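Local coordinates for protein Ulp1-like SUMO protease (Chaetomium thermophilum, PDB 6DG4) that probably cleaves SUMO from its conjugates as a peptidase C48 cysteine protease, represented here by the C-terminal catalytic domain of a longer protein, at residues R47-K52 and V238-G243; I132-H137 and S162-A167; L213-D218 and F248-L253. One frame throughout, in Å; residues are numbered along the deposited sequence. Where two conformers were deposited one is given.

How the contacts relate
The three contacts differ in chemistry as they differ in burial. Contacts 1 and 3 are mostly buried and apolar, each using side chains near the end of a helix, contact 3 adding a water that bridges two backbone carbonyls. Contact 2 is only partly buried and joins a small apolar pair to a salt bridge at the surface. Contacts 1 and 3 touch through F248, which packs against V238 and N241, and both involve helix 62-80 as a neighbour. They also share a Schellman ending, on helices 228-241 and 202-215 respectively. Contact 2 joins the five-stranded sheet to helix 163-177, about 25 Å from contact 3 between centres and across the chain's centre from it.

Contact 1 of 3, residues R47-K52 and V238-G243; sequences RDFEEK and VLLNGG
F49 and L240 meet where helix 46-50 comes up against the last turn of helix 228-241. The far end of the phenyl ring does the touching: CZ of F49 lies 3.6 Å from CD2 of L240, and CE1 of F49 is 3.9 Å from CG of L240, so one methyl and the branch point of the leucine lie against the ring tip, at a slant to its plane. The two side chains cross obliquely. A looser touch joins F49 CZ to L239 CB at 4.3 Å. CG of F49 stands anti to the carbonyl carbon (chi1 -67°), and the ring extends toward helix 228-241.

Around this first shell, L44 of strand 43-44 touches both F49 and L239, L239 continues onto V64 and Y71 of helix 62-80, and A26 of helix 17-27 packs on L240. Polar groups position the two helix ends. The buried carboxylate of D48 takes hydrogen bonds from V45 N, N61 ND2 and N63 ND2, tying helix 46-50 to the start of helix 62-80. On the other side, helix 228-241 closes in a Schellman motif at G242: G243 N bonds V238 O at 2.9 Å and G242 N bonds L239 O at 3.2 Å. N241 ND2 then reaches G243 O at 3.0 Å, with an N-H...O angle of 161°, and also bonds K245 O.

No hydrogen bond or charge pair spans the two segments. Their mutual fit therefore rests on dispersion and on the burial of apolar surface, while the directional bonds are made inside each segment or to residues outside the pair.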
ATOM      1  N   ARG A  47      12.554  -9.756 -14.729  1.00 10.55           N
ATOM      2  CA  ARG A  47      11.166  -9.949 -15.133  1.00 11.35           C
ATOM      3  C   ARG A  47      10.208  -9.067 -14.338  1.00 11.10           C
ATOM      4  O   ARG A  47       9.239  -8.533 -14.893  1.00 10.76           O
ATOM      5  CB  ARG A  47      10.789 -11.412 -14.966  1.00 13.84           C
ATOM      6  CG  ARG A  47       9.392 -11.722 -15.388  1.00 15.60           C
ATOM      7  CD  ARG A  47       9.166 -13.203 -15.262  1.00 18.97           C
ATOM      8  NE  ARG A  47       7.839 -13.590 -15.701  1.00 23.50           N
ATOM      9  CZ  ARG A  47       6.757 -13.509 -14.941  1.00 24.96           C
ATOM     10  NH1 ARG A  47       6.859 -13.042 -13.707  1.00 25.47           N
ATOM     11  NH2 ARG A  47       5.581 -13.895 -15.415  1.00 26.67           N
ATOM     12  N   ASP A  48      10.442  -8.915 -13.034  1.00  9.96           N
ATOM     13  CA  ASP A  48       9.546  -8.097 -12.223  1.00 10.13           C
ATOM     14  C   ASP A  48       9.484  -6.666 -12.742  1.00  9.42           C
ATOM     15  O   ASP A  48       8.413  -6.048 -12.761  1.00 10.89           O
ATOM     16  CB  ASP A  48      10.003  -8.124 -10.767  1.00 10.74           C
ATOM     17  CG  ASP A  48       9.936  -9.511 -10.165  1.00 11.59           C
ATOM     18  OD1 ASP A  48       8.820 -10.009  -9.924  1.00 13.29           O
ATOM     19  OD2 ASP A  48      11.001 -10.114  -9.949  1.00 13.28           O
ATOM     20  N   PHE A  49      10.625  -6.127 -13.170  1.00  9.62           N
ATOM     21  CA  PHE A  49      10.688  -4.754 -13.654  1.00  9.99           C
ATOM     22  C   PHE A  49      10.244  -4.660 -15.107  1.00  9.34           C
ATOM     23  O   PHE A  49       9.398  -3.827 -15.456  1.00 11.12           O
ATOM     24  CB  PHE A  49      12.122  -4.234 -13.488  1.00 10.42           C
ATOM     25  CG  PHE A  49      12.537  -4.083 -12.051  1.00  9.69           C
ATOM     26  CD1 PHE A  49      12.298  -2.900 -11.371  1.00  9.93           C
ATOM     27  CD2 PHE A  49      13.129  -5.132 -11.368  1.00 10.34           C
ATOM     28  CE1 PHE A  49      12.656  -2.761 -10.050  1.00 11.04           C
ATOM     29  CE2 PHE A  49      13.478  -5.000 -10.041  1.00 11.17           C
ATOM     30  CZ  PHE A  49      13.241  -3.813  -9.384  1.00 10.98           C
ATOM     31  N   GLU A  50      10.798  -5.519 -15.966  1.00 10.35           N
ATOM     32  CA  GLU A  50      10.586  -5.389 -17.401  1.00 10.12           C
ATOM     33  C   GLU A  50       9.160  -5.743 -17.798  1.00 10.37           C
ATOM     34  O   GLU A  50       8.594  -5.124 -18.704  1.00 12.08           O
ATOM     35  CB  GLU A  50      11.573  -6.288 -18.143  1.00 11.38           C
ATOM     36  CG  GLU A  50      11.458  -6.216 -19.645  1.00 12.89           C
ATOM     37  CD  GLU A  50      12.490  -7.060 -20.335  1.00 15.08           C
ATOM     38  OE1 GLU A  50      12.750  -8.190 -19.858  1.00 15.57           O
ATOM     39  OE2 GLU A  50      13.048  -6.585 -21.346  1.00 16.75           O
ATOM     40  N   GLU A  51       8.566  -6.745 -17.152  1.00 10.20           N
ATOM     41  CA  GLU A  51       7.262  -7.233 -17.566  1.00 10.73           C
ATOM     42  C   GLU A  51       6.142  -6.907 -16.595  1.00  9.61           C
ATOM     43  O   GLU A  51       4.987  -6.827 -17.023  1.00 12.61           O
ATOM     44  CB  GLU A  51       7.307  -8.755 -17.772  1.00 12.20           C
ATOM     45  CG  GLU A  51       8.277  -9.186 -18.868  1.00 15.51           C
ATOM     46  CD  GLU A  51       8.298 -10.680 -19.076  1.00 20.09           C
ATOM     47  OE1 GLU A  51       7.221 -11.264 -19.286  1.00 23.05           O
ATOM     48  OE2 GLU A  51       9.392 -11.277 -19.022  1.00 23.16           O
ATOM     49  N   LYS A  52       6.456  -6.683 -15.315  0.61  9.01           N
ATOM     50  CA  LYS A  52       5.437  -6.588 -14.276  0.61  9.49           C
ATOM     51  C   LYS A  52       5.439  -5.244 -13.550  0.61  9.53           C
ATOM     52  O   LYS A  52       4.828  -5.121 -12.485  0.61 10.04           O
ATOM     53  CB  LYS A  52       5.587  -7.743 -13.283  0.61 10.18           C
ATOM     54  CG  LYS A  52       5.602  -9.127 -13.931  0.61 12.33           C
ATOM     55  CD  LYS A  52       4.295  -9.429 -14.658  0.61 14.12           C
ATOM     56  CE  LYS A  52       4.319 -10.808 -15.313  0.61 17.95           C
ATOM     57  NZ  LYS A  52       3.020 -11.149 -15.944  0.61 21.97           N
ATOM     58  N   VAL A 238      12.477   3.128  -6.191  1.00  7.98           N
ATOM     59  CA  VAL A 238      12.366   2.882  -4.754  1.00  8.13           C
ATOM     60  C   VAL A 238      12.731   1.438  -4.427  1.00  8.49           C
ATOM     61  O   VAL A 238      13.459   1.164  -3.464  1.00  8.87           O
ATOM     62  CB  VAL A 238      10.955   3.244  -4.252  1.00  8.72           C
ATOM     63  CG1 VAL A 238      10.747   2.743  -2.830  1.00 10.21           C
ATOM     64  CG2 VAL A 238      10.735   4.749  -4.318  1.00 10.39           C
ATOM     65  N   LEU A 239      12.229   0.489  -5.219  1.00  8.76           N
ATOM     66  CA  LEU A 239      12.552  -0.911  -4.967  1.00  8.63           C
ATOM     67  C   LEU A 239      14.050  -1.166  -5.122  1.00  7.77           C
ATOM     68  O   LEU A 239      14.662  -1.836  -4.282  1.00  9.44           O
ATOM     69  CB  LEU A 239      11.738  -1.820  -5.889  1.00  8.56           C
ATOM     70  CG  LEU A 239      10.224  -1.801  -5.663  1.00  9.36           C
ATOM     71  CD1 LEU A 239       9.498  -2.537  -6.768  1.00  9.23           C
ATOM     72  CD2 LEU A 239       9.837  -2.387  -4.305  1.00 11.52           C
ATOM     73  N   LEU A 240      14.667  -0.611  -6.171  1.00  8.92           N
ATOM     74  CA  LEU A 240      16.103  -0.789  -6.364  1.00  8.62           C
ATOM     75  C   LEU A 240      16.903  -0.122  -5.253  1.00  9.35           C
ATOM     76  O   LEU A 240      17.979  -0.606  -4.883  1.00 10.03           O
ATOM     77  CB  LEU A 240      16.522  -0.212  -7.716  1.00  9.50           C
ATOM     78  CG  LEU A 240      15.949  -0.923  -8.938  1.00  9.07           C
ATOM     79  CD1 LEU A 240      16.265  -0.155 -10.204  1.00 11.36           C
ATOM     80  CD2 LEU A 240      16.478  -2.345  -9.024  1.00 10.33           C
ATOM     81  N   ASN A 241      16.388   0.991  -4.723  1.00  9.37           N
ATOM     82  CA  ASN A 241      17.037   1.743  -3.658  1.00  9.81           C
ATOM     83  C   ASN A 241      16.939   1.049  -2.309  1.00 10.70           C
ATOM     84  O   ASN A 241      17.668   1.413  -1.381  1.00 12.98           O
ATOM     85  CB  ASN A 241      16.345   3.111  -3.564  1.00  9.87           C
ATOM     86  CG  ASN A 241      17.030   4.062  -2.610  1.00 10.15           C
ATOM     87  OD1 ASN A 241      18.185   4.448  -2.808  1.00 11.61           O
ATOM     88  ND2 ASN A 241      16.300   4.490  -1.595  1.00 10.29           N
ATOM     89  N   GLY A 242      16.042   0.079  -2.170  1.00 10.15           N
ATOM     90  CA  GLY A 242      15.795  -0.523  -0.880  1.00  9.89           C
ATOM     91  C   GLY A 242      14.836   0.235   0.006  1.00 10.22           C
ATOM     92  O   GLY A 242      14.906   0.095   1.230  1.00 11.82           O
ATOM     93  N   GLY A 243      13.959   1.067  -0.567  1.00  9.14           N
ATOM     94  CA  GLY A 243      12.877   1.660   0.191  1.00  9.42           C
ATOM     95  C   GLY A 243      12.818   3.172   0.082  1.00  9.60           C
ATOM     96  O   GLY A 243      13.557   3.807  -0.680  1.00  9.95           O
TER

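Contact 2 of 3, residues I132-H137 and S162-A167; sequences ICESSH and SERVKA
E134 and R164 form a salt bridge between a β-hairpin and the first turn of helix 163-177 in the papain-like catalytic domain of the C48 (Ulp1) family. Strands 127-134 and 137-144 make the hairpin, closed by a type I' turn from E134 to H137 in which H137 N bonds E134 O at 2.9 Å.

The packed side of the contact is small and wholly apolar. I132 and V165 meet end to end through single methyls, CD1 of I132 lying 3.8 Å from CG1 of V165. Both are buried, and W97 of helix 96-103 lies against each of them, so strand 127-134, helix 163-177 and helix 96-103 meet at this point.

Toward solvent the packing gives way to charge. R164 holds its CG anti to the backbone N (chi1 166°) and runs extended to NE, bringing its guanidinium end-on to the carboxylate. NH1 of R164 bonds OE2 of E134 at 2.7 Å, with OE2 met on its syn side but out of the carboxylate plane. NH2 of R164 bonds OE1 of E134 at 3.1 Å, using the syn lone pair. The two flat groups are turned 38° apart rather than coplanar. L101 of helix 96-103 touches both partners. At the head of the helix, S162 is the N-cap: its OG accepts from V165 N at 3.2 Å.

H137, at the hairpin's turn, bonds D154, consistent with the His-Asp pair of the catalytic triad in C48 proteases. The salt bridge itself has a further donor, since W97 NE1 also hydrogen-bonds OE2 of E134.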
ATOM      1  N   ILE A 132      -5.946  -5.693  -1.785  1.00  9.52           N
ATOM      2  CA  ILE A 132      -7.020  -6.609  -2.147  1.00 10.20           C
ATOM      3  C   ILE A 132      -6.975  -6.827  -3.649  1.00  9.96           C
ATOM      4  O   ILE A 132      -6.999  -5.861  -4.419  1.00 11.79           O
ATOM      5  CB  ILE A 132      -8.393  -6.040  -1.744  1.00 11.13           C
ATOM      6  CG1 ILE A 132      -8.509  -5.962  -0.220  1.00 12.13           C
ATOM      7  CG2 ILE A 132      -9.515  -6.882  -2.341  1.00 13.16           C
ATOM      8  CD1 ILE A 132      -9.788  -5.314   0.283  1.00 13.35           C
ATOM      9  N   CYS A 133      -6.933  -8.085  -4.067  1.00 10.39           N
ATOM     10  CA  CYS A 133      -7.002  -8.419  -5.483  1.00 11.18           C
ATOM     11  C   CYS A 133      -8.184  -9.352  -5.712  1.00 11.76           C
ATOM     12  O   CYS A 133      -8.189 -10.483  -5.217  1.00 13.79           O
ATOM     13  CB  CYS A 133      -5.709  -9.075  -5.951  1.00 12.52           C
ATOM     14  SG  CYS A 133      -5.613  -9.197  -7.752  1.00 16.85           S
ATOM     15  N   GLU A 134      -9.181  -8.877  -6.454  1.00 11.49           N
ATOM     16  CA  GLU A 134     -10.321  -9.690  -6.856  1.00 11.06           C
ATOM     17  C   GLU A 134     -10.526  -9.538  -8.354  1.00 11.79           C
ATOM     18  O   GLU A 134     -10.575  -8.414  -8.866  1.00 12.48           O
ATOM     19  CB  GLU A 134     -11.590  -9.262  -6.117  1.00 14.11           C
ATOM     20  CG  GLU A 134     -11.504  -9.488  -4.622  1.00 15.23           C
ATOM     21  CD  GLU A 134     -12.788  -9.169  -3.898  1.00 17.54           C
ATOM     22  OE1 GLU A 134     -13.601  -8.388  -4.441  1.00 19.13           O
ATOM     23  OE2 GLU A 134     -12.974  -9.710  -2.785  1.00 17.70           O
ATOM     24  N   SER A 135     -10.653 -10.665  -9.049  1.00 12.60           N
ATOM     25  CA  SER A 135     -10.812 -10.653 -10.501  1.00 13.26           C
ATOM     26  C   SER A 135      -9.718  -9.822 -11.165  1.00 13.30           C
ATOM     27  O   SER A 135      -9.976  -9.057 -12.097  1.00 15.77           O
ATOM     28  CB  SER A 135     -12.201 -10.150 -10.893  1.00 15.73           C
ATOM     29  OG  SER A 135     -13.208 -10.898 -10.232  1.00 18.44           O
ATOM     30  N   SER A 136      -8.486  -9.975 -10.666  1.00 13.22           N
ATOM     31  CA  SER A 136      -7.287  -9.308 -11.169  1.00 15.33           C
ATOM     32  C   SER A 136      -7.216  -7.820 -10.849  1.00 13.64           C
ATOM     33  O   SER A 136      -6.207  -7.171 -11.138  1.00 16.84           O
ATOM     34  CB  SER A 136      -7.130  -9.504 -12.682  1.00 20.26           C
ATOM     35  OG  SER A 136      -7.101 -10.880 -13.016  1.00 24.32           O
ATOM     36  N   HIS A 137      -8.271  -7.266 -10.261  1.00 11.62           N
ATOM     37  CA  HIS A 137      -8.334  -5.841  -9.966  1.00 11.45           C
ATOM     38  C   HIS A 137      -7.827  -5.590  -8.550  1.00 10.37           C
ATOM     39  O   HIS A 137      -8.374  -6.128  -7.581  1.00 11.25           O
ATOM     40  CB  HIS A 137      -9.769  -5.343 -10.110  1.00 11.13           C
ATOM     41  CG  HIS A 137      -9.940  -3.891  -9.789  1.00 11.21           C
ATOM     42  ND1 HIS A 137      -9.178  -2.900 -10.371  1.00 11.94           N
ATOM     43  CD2 HIS A 137     -10.781  -3.266  -8.934  1.00 12.66           C
ATOM     44  CE1 HIS A 137      -9.545  -1.727  -9.886  1.00 11.20           C
ATOM     45  NE2 HIS A 137     -10.522  -1.920  -9.020  1.00 12.21           N
ATOM     46  N   SER A 162     -16.514  -0.617  -1.754  1.00 13.29           N
ATOM     47  CA  SER A 162     -17.545  -1.647  -1.763  1.00 14.40           C
ATOM     48  C   SER A 162     -18.121  -1.857  -0.367  1.00 13.77           C
ATOM     49  O   SER A 162     -17.376  -2.008   0.605  1.00 12.85           O
ATOM     50  CB  SER A 162     -16.897  -2.949  -2.249  1.00 17.31           C
ATOM     51  OG  SER A 162     -17.581  -4.102  -1.808  1.00 19.02           O
ATOM     52  N   GLU A 163     -19.457  -1.900  -0.278  1.00 15.35           N
ATOM     53  CA  GLU A 163     -20.105  -2.207   0.997  1.00 15.76           C
ATOM     54  C   GLU A 163     -19.705  -3.589   1.501  1.00 14.72           C
ATOM     55  O   GLU A 163     -19.514  -3.790   2.706  1.00 14.91           O
ATOM     56  CB  GLU A 163     -21.625  -2.105   0.855  1.00 18.00           C
ATOM     57  CG  GLU A 163     -22.110  -0.708   0.508  1.00 23.56           C
ATOM     58  CD  GLU A 163     -21.643   0.340   1.505  1.00 30.17           C
ATOM     59  OE1 GLU A 163     -21.783   0.105   2.729  1.00 32.49           O
ATOM     60  OE2 GLU A 163     -21.122   1.388   1.056  1.00 32.28           O
ATOM     61  N   ARG A 164     -19.548  -4.550   0.593  1.00 14.52           N
ATOM     62  CA  ARG A 164     -19.122  -5.888   0.987  1.00 13.99           C
ATOM     63  C   ARG A 164     -17.751  -5.860   1.654  1.00 12.52           C
ATOM     64  O   ARG A 164     -17.536  -6.505   2.688  1.00 13.67           O
ATOM     65  CB  ARG A 164     -19.113  -6.786  -0.247  1.00 16.80           C
ATOM     66  CG  ARG A 164     -18.396  -8.087  -0.076  1.00 19.67           C
ATOM     67  CD  ARG A 164     -18.511  -8.910  -1.343  1.00 22.37           C
ATOM     68  NE  ARG A 164     -17.438  -9.888  -1.422  1.00 26.46           N
ATOM     69  CZ  ARG A 164     -16.243  -9.650  -1.953  1.00 26.19           C
ATOM     70  NH1 ARG A 164     -15.338 -10.614  -1.974  1.00 29.01           N
ATOM     71  NH2 ARG A 164     -15.957  -8.465  -2.475  1.00 27.14           N
ATOM     72  N   VAL A 165     -16.800  -5.129   1.074  1.00 12.19           N
ATOM     73  CA  VAL A 165     -15.474  -5.043   1.675  1.00 11.16           C
ATOM     74  C   VAL A 165     -15.544  -4.322   3.015  1.00 10.34           C
ATOM     75  O   VAL A 165     -14.944  -4.760   4.004  1.00 10.66           O
ATOM     76  CB  VAL A 165     -14.483  -4.365   0.715  1.00 11.09           C
ATOM     77  CG1 VAL A 165     -13.159  -4.100   1.421  1.00 11.28           C
ATOM     78  CG2 VAL A 165     -14.264  -5.241  -0.504  1.00 12.89           C
ATOM     79  N   LYS A 166     -16.265  -3.198   3.066  1.00 10.89           N
ATOM     80  CA  LYS A 166     -16.371  -2.448   4.313  1.00 11.66           C
ATOM     81  C   LYS A 166     -16.905  -3.317   5.442  1.00 11.12           C
ATOM     82  O   LYS A 166     -16.401  -3.264   6.571  1.00 11.23           O
ATOM     83  CB  LYS A 166     -17.289  -1.244   4.125  1.00 13.00           C
ATOM     84  CG  LYS A 166     -16.737  -0.167   3.223  1.00 15.48           C
ATOM     85  CD  LYS A 166     -17.870   0.773   2.814  1.00 18.99           C
ATOM     86  CE  LYS A 166     -17.382   1.928   1.992  1.00 21.80           C
ATOM     87  NZ  LYS A 166     -18.522   2.779   1.559  1.00 20.54           N
ATOM     88  N   ALA A 167     -17.950  -4.100   5.171  1.00 12.36           N
ATOM     89  CA  ALA A 167     -18.506  -4.964   6.206  1.00 12.59           C
ATOM     90  C   ALA A 167     -17.493  -6.006   6.666  1.00 12.13           C
ATOM     91  O   ALA A 167     -17.412  -6.317   7.862  1.00 12.84           O
ATOM     92  CB  ALA A 167     -19.776  -5.636   5.692  1.00 13.76           C
TER

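Contact 3 of 3, residues L213-D218 and F248-L253; sequences LALGVD and FTLDDL
L215 and L253 bring the two backbones to their closest approach, 7.2 Å between their CA atoms, and a water spans the carbonyls beside them, donating to L215 O at 2.9 Å and to L253 O at 2.9 Å. The loop meets helix 202-215 just where the helix ends in a Schellman motif at G216.

The L215 side chain, with CG held beside the backbone N, points into the loop. Its CD1 lies 3.9 Å from CB of L253 and 4.1 Å from CB of L250, and its CD2 is also 4.1 Å from CB of L250. L215 thus lies against the CB atoms of both leucines, at about a right angle to L250. V217 adds a light touch, its CG2 4.0 Å from O of L253. Within the loop, T249 forms an ST turn by accepting from D251 N.

The contact joins the end of one helix to the last natural residues of the protein, which a histidine tag extends in this construct. Y75 of helix 62-80 touches L215, T249 and L250 and hydrogen-bonds D251; the N-terminal arm completes the setting, with R9 pairing with D252, L11 packing on L253, and R5 bonded by its backbone to G216 and D218, just beyond helix 202-215.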
ATOM      1  N   LEU A 213      -2.447   7.675   1.944  1.00  8.72           N
ATOM      2  CA  LEU A 213      -3.135   7.445   3.211  1.00  8.79           C
ATOM      3  C   LEU A 213      -2.144   7.262   4.359  1.00 10.32           C
ATOM      4  O   LEU A 213      -2.367   7.780   5.458  1.00 11.57           O
ATOM      5  CB  LEU A 213      -4.101   6.268   3.098  1.00 10.62           C
ATOM      6  CG  LEU A 213      -5.539   6.651   2.742  1.00 11.73           C
ATOM      7  CD1 LEU A 213      -6.242   7.265   3.952  1.00 15.29           C
ATOM      8  CD2 LEU A 213      -5.583   7.603   1.552  1.00 12.28           C
ATOM      9  N   ALA A 214      -1.038   6.549   4.119  1.00  9.07           N
ATOM     10  CA  ALA A 214      -0.061   6.337   5.183  1.00  9.21           C
ATOM     11  C   ALA A 214       0.557   7.646   5.651  1.00  9.45           C
ATOM     12  O   ALA A 214       0.905   7.778   6.830  1.00 10.87           O
ATOM     13  CB  ALA A 214       1.049   5.396   4.713  1.00 11.11           C
ATOM     14  N   LEU A 215       0.746   8.598   4.735  1.00  9.15           N
ATOM     15  CA  LEU A 215       1.357   9.881   5.046  1.00  9.45           C
ATOM     16  C   LEU A 215       0.351  10.930   5.488  1.00 11.37           C
ATOM     17  O   LEU A 215       0.757  12.014   5.914  1.00 15.16           O
ATOM     18  CB  LEU A 215       2.086  10.432   3.820  1.00 11.12           C
ATOM     19  CG  LEU A 215       3.323   9.664   3.365  1.00 12.31           C
ATOM     20  CD1 LEU A 215       3.926  10.358   2.161  1.00 14.34           C
ATOM     21  CD2 LEU A 215       4.346   9.545   4.478  1.00 14.92           C
ATOM     22  N   GLY A 216      -0.941  10.648   5.382  1.00 10.56           N
ATOM     23  CA  GLY A 216      -1.934  11.657   5.677  1.00 12.49           C
ATOM     24  C   GLY A 216      -2.147  12.674   4.580  1.00 14.79           C
ATOM     25  O   GLY A 216      -2.574  13.795   4.870  1.00 16.05           O
ATOM     26  N   VAL A 217      -1.866  12.307   3.328  1.00 11.64           N
ATOM     27  CA  VAL A 217      -2.008  13.183   2.169  1.00 10.70           C
ATOM     28  C   VAL A 217      -3.282  12.822   1.423  1.00  9.77           C
ATOM     29  O   VAL A 217      -3.599  11.641   1.250  1.00 10.36           O
ATOM     30  CB  VAL A 217      -0.778  13.037   1.253  1.00 11.65           C
ATOM     31  CG1 VAL A 217      -1.005  13.734  -0.077  1.00 12.54           C
ATOM     32  CG2 VAL A 217       0.461  13.592   1.937  1.00 13.96           C
ATOM     33  N   ASP A 218      -4.010  13.841   0.967  1.00  9.89           N
ATOM     34  CA  ASP A 218      -5.250  13.642   0.221  1.00  9.88           C
ATOM     35  C   ASP A 218      -4.958  13.189  -1.206  1.00  9.52           C
ATOM     36  O   ASP A 218      -4.449  13.975  -2.013  1.00 10.14           O
ATOM     37  CB  ASP A 218      -6.042  14.952   0.202  1.00 10.92           C
ATOM     38  CG  ASP A 218      -7.425  14.795  -0.396  1.00 14.87           C
ATOM     39  OD1 ASP A 218      -7.663  13.802  -1.115  1.00 14.97           O
ATOM     40  OD2 ASP A 218      -8.276  15.681  -0.152  1.00 18.30           O
ATOM     41  N   PHE A 248      14.860   8.841  -1.735  1.00  9.63           N
ATOM     42  CA  PHE A 248      13.421   8.612  -1.798  1.00  9.50           C
ATOM     43  C   PHE A 248      12.753   8.661  -0.432  1.00 10.09           C
ATOM     44  O   PHE A 248      11.642   8.151  -0.270  1.00 11.86           O
ATOM     45  CB  PHE A 248      13.118   7.317  -2.557  1.00  9.45           C
ATOM     46  CG  PHE A 248      13.653   7.332  -3.961  1.00  9.73           C
ATOM     47  CD1 PHE A 248      13.231   8.303  -4.851  1.00 12.70           C
ATOM     48  CD2 PHE A 248      14.609   6.427  -4.378  1.00 11.19           C
ATOM     49  CE1 PHE A 248      13.735   8.361  -6.132  1.00 12.29           C
ATOM     50  CE2 PHE A 248      15.115   6.482  -5.664  1.00 12.30           C
ATOM     51  CZ  PHE A 248      14.681   7.449  -6.536  1.00 11.52           C
ATOM     52  N   THR A 249      13.380   9.300   0.549  1.00 10.66           N
ATOM     53  CA  THR A 249      12.666   9.555   1.787  1.00 12.15           C
ATOM     54  C   THR A 249      11.379  10.323   1.495  1.00 11.94           C
ATOM     55  O   THR A 249      11.303  11.134   0.566  1.00 15.12           O
ATOM     56  CB  THR A 249      13.534  10.326   2.778  1.00 13.60           C
ATOM     57  OG1 THR A 249      12.799  10.487   3.997  1.00 14.28           O
ATOM     58  CG2 THR A 249      13.926  11.693   2.234  1.00 16.08           C
ATOM     59  N   LEU A 250      10.352  10.031   2.286  1.00 12.34           N
ATOM     60  CA  LEU A 250       9.076  10.725   2.205  1.00 12.63           C
ATOM     61  C   LEU A 250       8.995  11.893   3.187  1.00 13.87           C
ATOM     62  O   LEU A 250       7.915  12.464   3.363  1.00 15.78           O
ATOM     63  CB  LEU A 250       7.925   9.728   2.407  1.00 13.00           C
ATOM     64  CG  LEU A 250       7.802   8.632   1.334  1.00 12.40           C
ATOM     65  CD1 LEU A 250       6.892   7.494   1.786  1.00 12.96           C
ATOM     66  CD2 LEU A 250       7.309   9.194  -0.001  1.00 15.14           C
ATOM     67  N   ASP A 251      10.128  12.286   3.790  1.00 14.36           N
ATOM     68  CA  ASP A 251      10.135  13.315   4.827  1.00 15.96           C
ATOM     69  C   ASP A 251       9.486  14.621   4.373  1.00 17.00           C
ATOM     70  O   ASP A 251       8.814  15.292   5.163  1.00 17.91           O
ATOM     71  CB  ASP A 251      11.571  13.613   5.271  1.00 17.58           C
ATOM     72  CG  ASP A 251      12.132  12.580   6.239  1.00 20.36           C
ATOM     73  OD1 ASP A 251      11.408  11.657   6.685  1.00 18.99           O
ATOM     74  OD2 ASP A 251      13.332  12.709   6.557  1.00 22.43           O
ATOM     75  N   ASP A 252       9.707  15.030   3.125  1.00 17.05           N
ATOM     76  CA  ASP A 252       9.193  16.328   2.697  1.00 16.84           C
ATOM     77  C   ASP A 252       7.693  16.315   2.425  1.00 18.18           C
ATOM     78  O   ASP A 252       7.133  17.377   2.141  1.00 20.57           O
ATOM     79  CB  ASP A 252       9.967  16.876   1.491  1.00 15.35           C
ATOM     80  CG  ASP A 252       9.865  15.995   0.262  1.00 16.56           C
ATOM     81  OD1 ASP A 252       9.362  14.858   0.371  1.00 18.50           O
ATOM     82  OD2 ASP A 252      10.309  16.449  -0.820  1.00 16.96           O
ATOM     83  N   LEU A 253       7.046  15.149   2.505  1.00 17.55           N
ATOM     84  CA  LEU A 253       5.598  15.029   2.453  1.00 19.75           C
ATOM     85  C   LEU A 253       4.991  14.609   3.786  1.00 22.83           C
ATOM     86  O   LEU A 253       3.769  14.693   3.946  1.00 23.15           O
ATOM     87  CB  LEU A 253       5.197  13.976   1.412  1.00 17.06           C
ATOM     88  CG  LEU A 253       5.683  14.185  -0.018  1.00 17.85           C
ATOM     89  CD1 LEU A 253       5.599  12.869  -0.778  1.00 18.90           C
ATOM     90  CD2 LEU A 253       4.858  15.265  -0.689  1.00 20.85           C
TER
HETATM   91  O   HOH W   1       1.565  14.791   5.780  1.00 37.19           O